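Local coordinates for protein endoglucanase (Clostridium thermocellum, PDB 2YIK) that is a family 9 glycoside hydrolase that probably hydrolyses the beta-1,4-linked chains of cellulose, at residues Ala248-Val262 and Ser275-Leu289. Residues are numbered along the deposited sequence; the frame is centred on the assembly and turned at random.
With CA (calcium ion), chain C.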
# COMPACT_ATOMS: atom_id res chain seq x y z
N ALA A 248 -12.34 1.54 -11.18
CA ALA A 248 -10.98 2.00 -11.49
C ALA A 248 -10.98 2.97 -12.67
O ALA A 248 -10.39 4.05 -12.60
CB ALA A 248 -10.07 0.80 -11.79
N LYS A 249 -11.64 2.57 -13.76
CA LYS A 249 -11.71 3.40 -14.96
C LYS A 249 -12.41 4.74 -14.70
O LYS A 249 -12.01 5.76 -15.25
CB LYS A 249 -12.48 2.68 -16.07
CG LYS A 249 -11.84 1.43 -16.64
CD LYS A 249 -12.91 0.68 -17.44
CE LYS A 249 -12.33 -0.21 -18.52
NZ LYS A 249 -13.44 -0.84 -19.35
N ALA A 250 -13.45 4.72 -13.87
CA ALA A 250 -14.20 5.93 -13.55
C ALA A 250 -13.32 6.89 -12.76
O ALA A 250 -13.31 8.09 -13.03
CB ALA A 250 -15.45 5.57 -12.74
N LEU A 251 -12.60 6.36 -11.77
CA LEU A 251 -11.72 7.19 -10.97
C LEU A 251 -10.63 7.78 -11.88
O LEU A 251 -10.36 8.98 -11.83
CB LEU A 251 -11.10 6.37 -9.83
CG LEU A 251 -12.06 6.08 -8.67
CD1 LEU A 251 -11.53 4.93 -7.83
CD2 LEU A 251 -12.23 7.34 -7.83
N PHE A 252 -10.03 6.95 -12.72
CA PHE A 252 -8.98 7.44 -13.62
C PHE A 252 -9.52 8.53 -14.54
O PHE A 252 -8.83 9.52 -14.80
CB PHE A 252 -8.39 6.33 -14.48
CG PHE A 252 -7.19 6.77 -15.30
CD1 PHE A 252 -5.91 6.75 -14.75
CD2 PHE A 252 -7.36 7.25 -16.60
CE1 PHE A 252 -4.81 7.20 -15.49
CE2 PHE A 252 -6.27 7.71 -17.34
CZ PHE A 252 -4.99 7.68 -16.79
N ASP A 253 -10.74 8.36 -15.02
CA ASP A 253 -11.34 9.34 -15.91
C ASP A 253 -11.55 10.67 -15.19
O ASP A 253 -11.42 11.74 -15.77
CB ASP A 253 -12.67 8.84 -16.46
CG ASP A 253 -13.13 9.64 -17.66
OD1 ASP A 253 -12.37 9.70 -18.65
OD2 ASP A 253 -14.23 10.22 -17.62
N PHE A 254 -11.90 10.58 -13.91
CA PHE A 254 -12.11 11.76 -13.08
C PHE A 254 -10.75 12.47 -12.94
O PHE A 254 -10.67 13.68 -13.06
CB PHE A 254 -12.65 11.32 -11.71
CG PHE A 254 -12.80 12.43 -10.71
CD1 PHE A 254 -11.70 12.86 -9.96
CD2 PHE A 254 -14.03 13.04 -10.50
CE1 PHE A 254 -11.84 13.86 -8.99
CE2 PHE A 254 -14.18 14.05 -9.53
CZ PHE A 254 -13.08 14.47 -8.78
N ALA A 255 -9.70 11.70 -12.69
CA ALA A 255 -8.36 12.28 -12.55
C ALA A 255 -7.90 12.90 -13.86
O ALA A 255 -7.35 14.00 -13.89
CB ALA A 255 -7.35 11.21 -12.09
N GLU A 256 -8.15 12.20 -14.96
CA GLU A 256 -7.76 12.67 -16.28
C GLU A 256 -8.47 13.95 -16.71
O GLU A 256 -7.83 14.91 -17.13
CB GLU A 256 -8.03 11.59 -17.32
CG GLU A 256 -7.57 11.96 -18.72
CD GLU A 256 -7.94 10.92 -19.75
OE1 GLU A 256 -8.06 9.73 -19.39
OE2 GLU A 256 -8.09 11.28 -20.93
N LYS A 257 -9.79 13.94 -16.58
CA LYS A 257 -10.65 15.05 -16.98
C LYS A 257 -10.56 16.34 -16.18
O LYS A 257 -10.76 17.43 -16.73
CB LYS A 257 -12.11 14.59 -16.97
CG LYS A 257 -12.62 14.09 -18.32
CD LYS A 257 -11.65 13.14 -19.01
CE LYS A 257 -12.17 12.73 -20.39
NZ LYS A 257 -13.50 12.03 -20.29
N ASN A 258 -10.27 16.24 -14.89
CA ASN A 258 -10.22 17.42 -14.04
C ASN A 258 -8.82 18.01 -13.84
O ASN A 258 -7.82 17.34 -14.07
CB ASN A 258 -10.88 17.10 -12.70
CG ASN A 258 -12.36 16.76 -12.84
OD1 ASN A 258 -12.82 15.70 -12.42
ND2 ASN A 258 -13.12 17.68 -13.44
N PRO A 259 -8.75 19.29 -13.42
CA PRO A 259 -7.45 19.95 -13.19
C PRO A 259 -6.54 19.11 -12.30
O PRO A 259 -6.99 18.48 -11.34
CB PRO A 259 -7.85 21.28 -12.56
CG PRO A 259 -9.12 21.60 -13.33
CD PRO A 259 -9.85 20.26 -13.28
N LYS A 260 -5.26 19.13 -12.61
CA LYS A 260 -4.25 18.35 -11.90
C LYS A 260 -3.69 19.01 -10.64
O LYS A 260 -3.54 20.23 -10.56
CB LYS A 260 -3.10 18.04 -12.86
CG LYS A 260 -3.55 17.38 -14.18
CD LYS A 260 -4.14 15.98 -13.94
CE LYS A 260 -4.67 15.36 -15.23
NZ LYS A 260 -5.86 16.08 -15.76
N GLY A 261 -3.37 18.17 -9.65
CA GLY A 261 -2.81 18.65 -8.40
C GLY A 261 -2.86 17.57 -7.34
O GLY A 261 -3.46 16.52 -7.56
N VAL A 262 -2.24 17.81 -6.19
CA VAL A 262 -2.27 16.82 -5.12
C VAL A 262 -3.22 17.31 -4.03
O VAL A 262 -3.47 18.50 -3.91
CB VAL A 262 -0.86 16.59 -4.50
CG1 VAL A 262 0.11 16.11 -5.58
CG2 VAL A 262 -0.35 17.87 -3.84
N SER A 275 2.03 15.04 0.25
CA SER A 275 2.24 14.48 -1.09
C SER A 275 3.11 15.34 -2.00
O SER A 275 2.82 16.51 -2.22
CB SER A 275 0.88 14.24 -1.75
OG SER A 275 1.02 13.66 -3.04
N SER A 276 4.16 14.74 -2.56
CA SER A 276 5.06 15.45 -3.46
C SER A 276 4.46 15.69 -4.84
O SER A 276 4.52 16.80 -5.36
CB SER A 276 6.37 14.68 -3.62
OG SER A 276 7.01 14.53 -2.37
N LYS A 277 3.89 14.65 -5.44
CA LYS A 277 3.30 14.83 -6.76
C LYS A 277 2.22 13.82 -7.12
O LYS A 277 2.01 12.84 -6.43
CB LYS A 277 4.38 14.78 -7.84
CG LYS A 277 5.02 13.43 -8.00
CD LYS A 277 6.00 13.16 -6.87
CE LYS A 277 6.14 11.66 -6.55
NZ LYS A 277 7.41 11.05 -7.08
N TRP A 278 1.56 14.08 -8.24
CA TRP A 278 0.49 13.22 -8.72
C TRP A 278 0.87 12.42 -9.96
O TRP A 278 0.24 11.41 -10.25
CB TRP A 278 -0.75 14.06 -9.04
CG TRP A 278 -0.51 15.10 -10.12
CD1 TRP A 278 -0.18 16.41 -9.94
CD2 TRP A 278 -0.59 14.89 -11.54
NE1 TRP A 278 -0.05 17.04 -11.15
CE2 TRP A 278 -0.30 16.14 -12.15
CE3 TRP A 278 -0.89 13.79 -12.35
CZ2 TRP A 278 -0.28 16.30 -13.54
CZ3 TRP A 278 -0.87 13.96 -13.75
CH2 TRP A 278 -0.58 15.21 -14.32
N GLN A 279 1.89 12.87 -10.68
CA GLN A 279 2.28 12.20 -11.91
C GLN A 279 2.66 10.73 -11.79
O GLN A 279 2.36 9.94 -12.69
CB GLN A 279 3.38 12.98 -12.64
CG GLN A 279 2.91 14.33 -13.17
CD GLN A 279 3.13 15.47 -12.20
OE1 GLN A 279 3.09 15.28 -10.98
NE2 GLN A 279 3.34 16.66 -12.73
N ASP A 280 3.32 10.34 -10.70
CA ASP A 280 3.70 8.94 -10.54
C ASP A 280 2.46 8.08 -10.28
O ASP A 280 2.33 7.01 -10.87
CB ASP A 280 4.70 8.79 -9.39
CG ASP A 280 4.19 9.38 -8.11
OD1 ASP A 280 3.70 10.53 -8.16
OD2 ASP A 280 4.30 8.72 -7.06
N ASP A 281 1.55 8.54 -9.42
CA ASP A 281 0.34 7.77 -9.14
C ASP A 281 -0.52 7.67 -10.40
O ASP A 281 -1.14 6.63 -10.67
CB ASP A 281 -0.50 8.46 -8.06
CG ASP A 281 0.29 8.77 -6.80
OD1 ASP A 281 0.65 7.84 -6.05
OD2 ASP A 281 0.54 9.97 -6.57
N TYR A 282 -0.57 8.76 -11.16
CA TYR A 282 -1.34 8.82 -12.39
C TYR A 282 -0.81 7.77 -13.37
O TYR A 282 -1.57 6.98 -13.93
CB TYR A 282 -1.24 10.22 -13.00
CG TYR A 282 -2.19 10.48 -14.15
CD1 TYR A 282 -3.53 10.79 -13.93
CD2 TYR A 282 -1.74 10.42 -15.47
CE1 TYR A 282 -4.41 11.02 -14.99
CE2 TYR A 282 -2.60 10.64 -16.54
CZ TYR A 282 -3.93 10.94 -16.30
OH TYR A 282 -4.78 11.14 -17.36
N CYS A 283 0.51 7.74 -13.55
CA CYS A 283 1.15 6.79 -14.46
C CYS A 283 1.02 5.35 -13.98
O CYS A 283 0.84 4.43 -14.78
CB CYS A 283 2.62 7.15 -14.67
SG CYS A 283 2.84 8.68 -15.61
N TRP A 284 1.09 5.17 -12.66
CA TRP A 284 0.95 3.87 -12.00
C TRP A 284 -0.45 3.30 -12.33
O TRP A 284 -0.57 2.15 -12.74
CB TRP A 284 1.14 4.10 -10.49
CG TRP A 284 0.83 2.99 -9.50
CD1 TRP A 284 -0.05 3.09 -8.46
CD2 TRP A 284 1.52 1.75 -9.31
NE1 TRP A 284 0.05 2.00 -7.63
CE2 TRP A 284 1.02 1.16 -8.13
CE3 TRP A 284 2.53 1.08 -10.01
CZ2 TRP A 284 1.48 -0.06 -7.63
CZ3 TRP A 284 3.00 -0.15 -9.52
CH2 TRP A 284 2.47 -0.70 -8.34
N ALA A 285 -1.48 4.11 -12.16
CA ALA A 285 -2.85 3.69 -12.47
C ALA A 285 -3.00 3.41 -13.96
O ALA A 285 -3.58 2.40 -14.36
CB ALA A 285 -3.83 4.78 -12.05
N ALA A 286 -2.47 4.31 -14.79
CA ALA A 286 -2.54 4.17 -16.24
C ALA A 286 -1.90 2.87 -16.71
O ALA A 286 -2.46 2.16 -17.55
CB ALA A 286 -1.88 5.37 -16.92
N ALA A 287 -0.72 2.56 -16.18
CA ALA A 287 -0.01 1.34 -16.56
C ALA A 287 -0.84 0.11 -16.20
O ALA A 287 -0.96 -0.80 -17.00
CB ALA A 287 1.34 1.27 -15.86
N TRP A 288 -1.40 0.09 -14.99
CA TRP A 288 -2.21 -1.04 -14.57
C TRP A 288 -3.49 -1.15 -15.38
O TRP A 288 -3.96 -2.26 -15.66
CB TRP A 288 -2.56 -0.93 -13.09
CG TRP A 288 -1.46 -1.39 -12.19
CD1 TRP A 288 -0.60 -0.60 -11.47
CD2 TRP A 288 -1.07 -2.74 -11.93
NE1 TRP A 288 0.29 -1.39 -10.77
CE2 TRP A 288 0.03 -2.70 -11.04
CE3 TRP A 288 -1.55 -3.99 -12.36
CZ2 TRP A 288 0.65 -3.86 -10.57
CZ3 TRP A 288 -0.93 -5.14 -11.90
CH2 TRP A 288 0.16 -5.07 -11.01
N LEU A 289 -4.06 -0.01 -15.75
CA LEU A 289 -5.28 -0.02 -16.55
C LEU A 289 -5.00 -0.53 -17.97
O LEU A 289 -5.88 -1.14 -18.58
CB LEU A 289 -5.91 1.37 -16.58
CG LEU A 289 -6.73 1.68 -15.32
CD1 LEU A 289 -7.00 3.16 -15.22
CD2 LEU A 289 -8.03 0.88 -15.34
CA CA C . 2.90 10.63 -5.72
O HOH W 1 2.89 11.99 -3.52
O HOH W 2 2.55 8.50 -4.28
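Helix 248-257 and helix 279-289 run roughly antiparallel, at 140° between their directions, and their axes pass 10.9 Å apart at closest approach, with Phe252 facing Ala285 and Lys249 facing Leu289. Beyond the first helix the chain turns at Asn258 and carries Lys260 to Val262 past Trp278. Phe252 is a knob in the hole formed by Tyr282, Ala285, Ala286 and Leu289. With CG anti to the backbone N (chi1 -173°), its ring reaches across to Tyr282 in an offset stack, centroids 4.7 Å apart and planes 29° from parallel; Leu289 CD1 presses on Phe252 CB at 3.5 Å, and Ala285 CB meets the ring's edge. The Tyr282 hydroxyl lies against the CB and CG methylenes of Glu256 and hydrogen-bonds to Glu301 of helix 296-305, whereas Glu256 OE1 bonds to His297. These are successive antiparallel helices of the (alpha/alpha)6 barrel of family 9 enzymes. Farther along, Lys260 lays its aliphatic chain over one face of Trp278, CD standing 3.8 Å from the centroid of the six-membered ring in a CH-pi contact. Bends at chi2 and chi4 bring Lys260 NZ back to the helix's C-terminal end, where it donates hydrogen bonds to Glu256 O (2.7 Å) and Asn258 O (2.9 Å). Val262 CG1 packs 3.5 Å from Lys277 C, whose carbonyl oxygen binds a calcium ion together with both carboxylate oxygens of Asp280, Asp281 OD2 and two waters.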